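Local coordinates for peptidoglycan-N-acetylglucosamine deacetylase BC_1960 (Bacillus cereus, PDB 4L1G), which removes the acetyl group from N-acetylglucosamine residues of bacterial peptidoglycan, and also acts on soluble chitin and chitooligomers, using zinc as cofactor, at residues G129-T132 and Y133-N137; N178-K181 and W182-Q186. All coordinates share one frame; numbering follows the deposited sequence.

Two local contacts, each formed within one unbroken run of chain, illustrate how an enzyme of the polysaccharide deacetylase family uses short-range contacts both at its metal site and on a helix away from it. Interaction 1 (129-137) comes first along the sequence and starts on the end of strand 127-130, in the parallel sheet that also holds strands 74-80 and 103-106; its loop carries two of the zinc ligands. Interaction 2 (178-186) follows on helix 177-185. Their centres are 15 Å apart and their nearest atoms about 6 Å, without touching. Helix 143-161, which lies between them in sequence, packs against both, so the metal loop and the outlying helix share one neighbour.

Interaction 1 of 2, residues G129-T132 and Y133-N137; sequences GNHT and YSHPN
The His-x-x-x-His zinc motif of the NodB homology domain occupies this turn, where His-131 and His-135 bring their rings together just beyond strand 127-130. Each CG lies anti to its own backbone N (chi1 -158° and -156°), and both rings reach the same side of the loop. NE2 of His-131 comes within 3.7 Å of CD2 of His-135, meeting that ring at its edge; the planes are inclined at 60°, as suits two ligands converging on one metal rather than a stack. Asp-81 completes the protein's zinc ligands.

OG1 of Thr-132 donates a short 2.5 Å bond to His-131 O, lying in the carbonyl plane on a lone pair, and weakly accepts from His-135 N at 3.2 Å. A single hydroxyl thus ties together the backbones of both histidines, while Pro-136 CD lies 3.5 Å from Thr-132 OG1. Upstream, Asn-130 OD1 takes the Thr-132 N-H at 2.9 Å, forming an Asx turn as the strand ends. Gln-149 OE1, from helix 143-161, accepts from the backbone N of Tyr-133 and Ser-134. Two histidines four residues apart beside an aspartate ligand are characteristic of the metal centre of NodB-type deacetylases.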
loop_
_atom_site.group_PDB
_atom_site.type_symbol
_atom_site.label_atom_id
_atom_site.label_comp_id
_atom_site.label_asym_id
_atom_site.label_seq_id
_atom_site.Cartn_x
_atom_site.Cartn_y
_atom_site.Cartn_z
ATOM N N GLY A 129 3.822 -2.216 -4.777
ATOM C CA GLY A 129 3.132 -1.173 -5.512
ATOM C C GLY A 129 4.015 0.042 -5.737
ATOM O O GLY A 129 5.041 0.206 -5.078
ATOM N N ASN A 130 3.602 0.896 -6.668
ATOM C CA ASN A 130 4.344 2.104 -7.016
ATOM C C ASN A 130 3.854 3.303 -6.202
ATOM O O ASN A 130 2.695 3.691 -6.301
ATOM C CB ASN A 130 4.194 2.372 -8.520
ATOM C CG ASN A 130 5.107 3.480 -9.026
ATOM O OD1 ASN A 130 5.387 4.453 -8.327
ATOM N ND2 ASN A 130 5.566 3.337 -10.265
ATOM N N HIS A 131 4.742 3.899 -5.411
ATOM C CA HIS A 131 4.367 5.024 -4.553
ATOM C C HIS A 131 5.042 6.334 -4.972
ATOM O O HIS A 131 5.226 7.233 -4.148
ATOM C CB HIS A 131 4.706 4.702 -3.095
ATOM C CG HIS A 131 3.924 5.498 -2.098
ATOM N ND1 HIS A 131 2.557 5.664 -2.184
ATOM C CD2 HIS A 131 4.313 6.164 -0.984
ATOM C CE1 HIS A 131 2.140 6.403 -1.171
ATOM N NE2 HIS A 131 3.186 6.720 -0.429
ATOM N N THR A 132 5.374 6.435 -6.260
ATOM C CA THR A 132 6.198 7.514 -6.832
ATOM C C THR A 132 7.650 7.451 -6.366
ATOM O O THR A 132 8.011 6.633 -5.519
ATOM C CB THR A 132 5.655 8.953 -6.582
ATOM O OG1 THR A 132 5.997 9.377 -5.255
ATOM C CG2 THR A 132 4.147 9.030 -6.796
ATOM N N TYR A 133 8.475 8.328 -6.931
ATOM C CA TYR A 133 9.907 8.318 -6.666
ATOM C C TYR A 133 10.293 9.075 -5.401
ATOM O O TYR A 133 10.957 8.525 -4.526
ATOM C CB TYR A 133 10.680 8.872 -7.866
ATOM C CG TYR A 133 12.177 8.861 -7.671
ATOM C CD1 TYR A 133 12.908 7.691 -7.827
ATOM C CD2 TYR A 133 12.862 10.022 -7.325
ATOM C CE1 TYR A 133 14.280 7.674 -7.645
ATOM C CE2 TYR A 133 14.234 10.015 -7.142
ATOM C CZ TYR A 133 14.934 8.838 -7.303
ATOM O OH TYR A 133 16.298 8.822 -7.121
ATOM N N SER A 134 9.883 10.335 -5.303
ATOM C CA SER A 134 10.310 11.174 -4.184
ATOM C C SER A 134 9.151 11.732 -3.359
ATOM O O SER A 134 9.301 12.749 -2.680
ATOM C CB SER A 134 11.208 12.314 -4.676
ATOM O OG SER A 134 10.546 13.099 -5.650
ATOM N N HIS A 135 8.003 11.064 -3.428
ATOM C CA HIS A 135 6.845 11.410 -2.606
ATOM C C HIS A 135 6.383 12.871 -2.728
ATOM O O HIS A 135 6.214 13.549 -1.715
ATOM C CB HIS A 135 7.156 11.092 -1.136
ATOM C CG HIS A 135 5.944 10.854 -0.292
ATOM N ND1 HIS A 135 5.326 11.856 0.424
ATOM C CD2 HIS A 135 5.247 9.722 -0.032
ATOM C CE1 HIS A 135 4.294 11.355 1.081
ATOM N NE2 HIS A 135 4.225 10.062 0.821
ATOM N N PRO A 136 6.174 13.368 -3.961
ATOM C CA PRO A 136 5.673 14.741 -4.028
ATOM C C PRO A 136 4.150 14.770 -3.995
ATOM O O PRO A 136 3.512 13.739 -4.215
ATOM C CB PRO A 136 6.160 15.206 -5.395
ATOM C CG PRO A 136 6.092 13.970 -6.227
ATOM C CD PRO A 136 6.430 12.818 -5.306
ATOM N N ASN A 137 3.578 15.938 -3.719
ATOM C CA ASN A 137 2.138 16.127 -3.812
ATOM C C ASN A 137 1.751 16.221 -5.280
ATOM O O ASN A 137 1.938 17.263 -5.909
ATOM C CB ASN A 137 1.722 17.399 -3.070
ATOM C CG ASN A 137 0.213 17.589 -3.012
ATOM O OD1 ASN A 137 -0.535 16.997 -3.788
ATOM N ND2 ASN A 137 -0.236 18.433 -2.091
#

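Interaction 2 of 2, residues N178-K181 and W182-Q186; sequences NQLK and WATEQ
Lys-181 and Glu-185 form an i to i+4 salt bridge on the exposed side of helix 177-185, with NZ of Lys-181 2.8 Å from OE1 of Glu-185. The lysine chain runs extended as far as CE and then bends at its last torsion (chi4 -67°), which turns the ammonium group back to the carboxylate. NZ meets OE1 on the syn side but 31° out of the carboxylate plane. The aliphatic part also takes part, since CE of Lys-181 lies 3.4 Å from OE1 of Glu-185.

Leu-180 O is gripped twice. Thr-184 N donates to Leu-180 O at 3.0 Å, as expected of an alpha-helix, and Thr-184 OG1 donates to the same Leu-180 O at 2.8 Å from the opposite face of the carbonyl plane. The hydroxyl stands beside its own backbone N (chi1 -55°), which carries it back over the preceding turn. It has a further partner in Ala-63 N, so this threonine joins the helix to the chain near the modelled N-terminus. Regular i to i+4 backbone bonds, such as Ala-183 N to Gln-179 O, complete the frame.

Packing spreads from here to the neighbouring elements. Leu-180 and Ala-183 face Ile-190 on strand 189-191, and Ala-183 also touches Tyr-146 on helix 143-161. Gln-179 NE2 is hydrogen-bonded to Leu-138 O, in the loop ahead of helix 143-161. Trp-182 lies against Ile-151 and makes a cation-pi contact with Arg-147, both of the same helix 143-161. At the end of the helix Gln-186 N donates to Trp-182 O, and CG of Gln-186 rests 3.5 Å above one face of the Trp-182 ring, offset toward its rim.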
loop_
_atom_site.group_PDB
_atom_site.type_symbol
_atom_site.label_atom_id
_atom_site.label_comp_id
_atom_site.label_asym_id
_atom_site.label_seq_id
_atom_site.Cartn_x
_atom_site.Cartn_y
_atom_site.Cartn_z
ATOM N N ASN A 178 -6.788 13.815 -14.768
ATOM C CA ASN A 178 -5.975 13.509 -15.941
ATOM C C ASN A 178 -4.839 12.550 -15.617
ATOM O O ASN A 178 -4.436 11.743 -16.454
ATOM C CB ASN A 178 -5.429 14.790 -16.576
ATOM C CG ASN A 178 -6.487 15.550 -17.349
ATOM O OD1 ASN A 178 -7.450 14.961 -17.844
ATOM N ND2 ASN A 178 -6.316 16.863 -17.457
ATOM N N GLN A 179 -4.328 12.646 -14.395
ATOM C CA GLN A 179 -3.302 11.730 -13.923
ATOM C C GLN A 179 -3.894 10.338 -13.783
ATOM O O GLN A 179 -3.278 9.344 -14.163
ATOM C CB GLN A 179 -2.749 12.205 -12.580
ATOM C CG GLN A 179 -2.038 13.548 -12.643
ATOM C CD GLN A 179 -1.690 14.080 -11.265
ATOM O OE1 GLN A 179 -2.237 13.630 -10.262
ATOM N NE2 GLN A 179 -0.774 15.041 -11.214
ATOM N N LEU A 180 -5.104 10.280 -13.239
ATOM C CA LEU A 180 -5.812 9.023 -13.060
ATOM C C LEU A 180 -6.206 8.441 -14.414
ATOM O O LEU A 180 -6.174 7.226 -14.613
ATOM C CB LEU A 180 -7.046 9.245 -12.187
ATOM C CG LEU A 180 -7.904 8.039 -11.807
ATOM C CD1 LEU A 180 -7.050 6.926 -11.214
ATOM C CD2 LEU A 180 -8.981 8.471 -10.824
ATOM N N LYS A 181 -6.568 9.320 -15.343
ATOM C CA LYS A 181 -6.940 8.910 -16.693
ATOM C C LYS A 181 -5.759 8.278 -17.423
ATOM O O LYS A 181 -5.904 7.239 -18.066
ATOM C CB LYS A 181 -7.479 10.105 -17.481
ATOM C CG LYS A 181 -7.792 9.815 -18.940
ATOM C CD LYS A 181 -8.445 11.020 -19.600
ATOM C CE LYS A 181 -8.562 10.848 -21.108
ATOM N NZ LYS A 181 -7.233 10.841 -21.789
ATOM N N TRP A 182 -4.592 8.907 -17.315
ATOM C CA TRP A 182 -3.375 8.373 -17.917
ATOM C C TRP A 182 -3.013 7.008 -17.333
ATOM O O TRP A 182 -2.675 6.083 -18.070
ATOM C CB TRP A 182 -2.210 9.349 -17.739
ATOM C CG TRP A 182 -0.915 8.857 -18.322
ATOM C CD1 TRP A 182 -0.526 8.925 -19.631
ATOM C CD2 TRP A 182 0.160 8.225 -17.616
ATOM N NE1 TRP A 182 0.725 8.372 -19.782
ATOM C CE2 TRP A 182 1.169 7.938 -18.560
ATOM C CE3 TRP A 182 0.368 7.874 -16.279
ATOM C CZ2 TRP A 182 2.365 7.316 -18.210
ATOM C CZ3 TRP A 182 1.558 7.257 -15.931
ATOM C CH2 TRP A 182 2.541 6.985 -16.893
ATOM N N ALA A 183 -3.092 6.889 -16.012
ATOM C CA ALA A 183 -2.772 5.636 -15.330
ATOM C C ALA A 183 -3.687 4.495 -15.768
ATOM O O ALA A 183 -3.231 3.369 -15.989
ATOM C CB ALA A 183 -2.844 5.822 -13.824
ATOM N N THR A 184 -4.977 4.792 -15.886
ATOM C CA THR A 184 -5.947 3.813 -16.365
ATOM C C THR A 184 -5.604 3.360 -17.783
ATOM O O THR A 184 -5.630 2.165 -18.086
ATOM C CB THR A 184 -7.376 4.387 -16.348
ATOM O OG1 THR A 184 -7.687 4.858 -15.031
ATOM C CG2 THR A 184 -8.391 3.322 -16.751
ATOM N N GLU A 185 -5.274 4.318 -18.645
ATOM C CA GLU A 185 -4.913 4.018 -20.027
ATOM C C GLU A 185 -3.631 3.194 -20.108
ATOM O O GLU A 185 -3.440 2.419 -21.042
ATOM C CB GLU A 185 -4.764 5.307 -20.839
ATOM C CG GLU A 185 -6.074 6.045 -21.067
ATOM C CD GLU A 185 -5.877 7.405 -21.707
ATOM O OE1 GLU A 185 -6.892 8.044 -22.060
ATOM O OE2 GLU A 185 -4.711 7.839 -21.855
ATOM N N GLN A 186 -2.762 3.363 -19.119
ATOM C CA GLN A 186 -1.490 2.650 -19.090
ATOM C C GLN A 186 -1.586 1.327 -18.336
ATOM O O GLN A 186 -0.567 0.730 -17.994
ATOM C CB GLN A 186 -0.398 3.531 -18.483
ATOM C CG GLN A 186 -0.057 4.743 -19.330
ATOM C CD GLN A 186 0.495 4.357 -20.687
ATOM O OE1 GLN A 186 1.277 3.414 -20.804
ATOM N NE2 GLN A 186 0.086 5.081 -21.723
#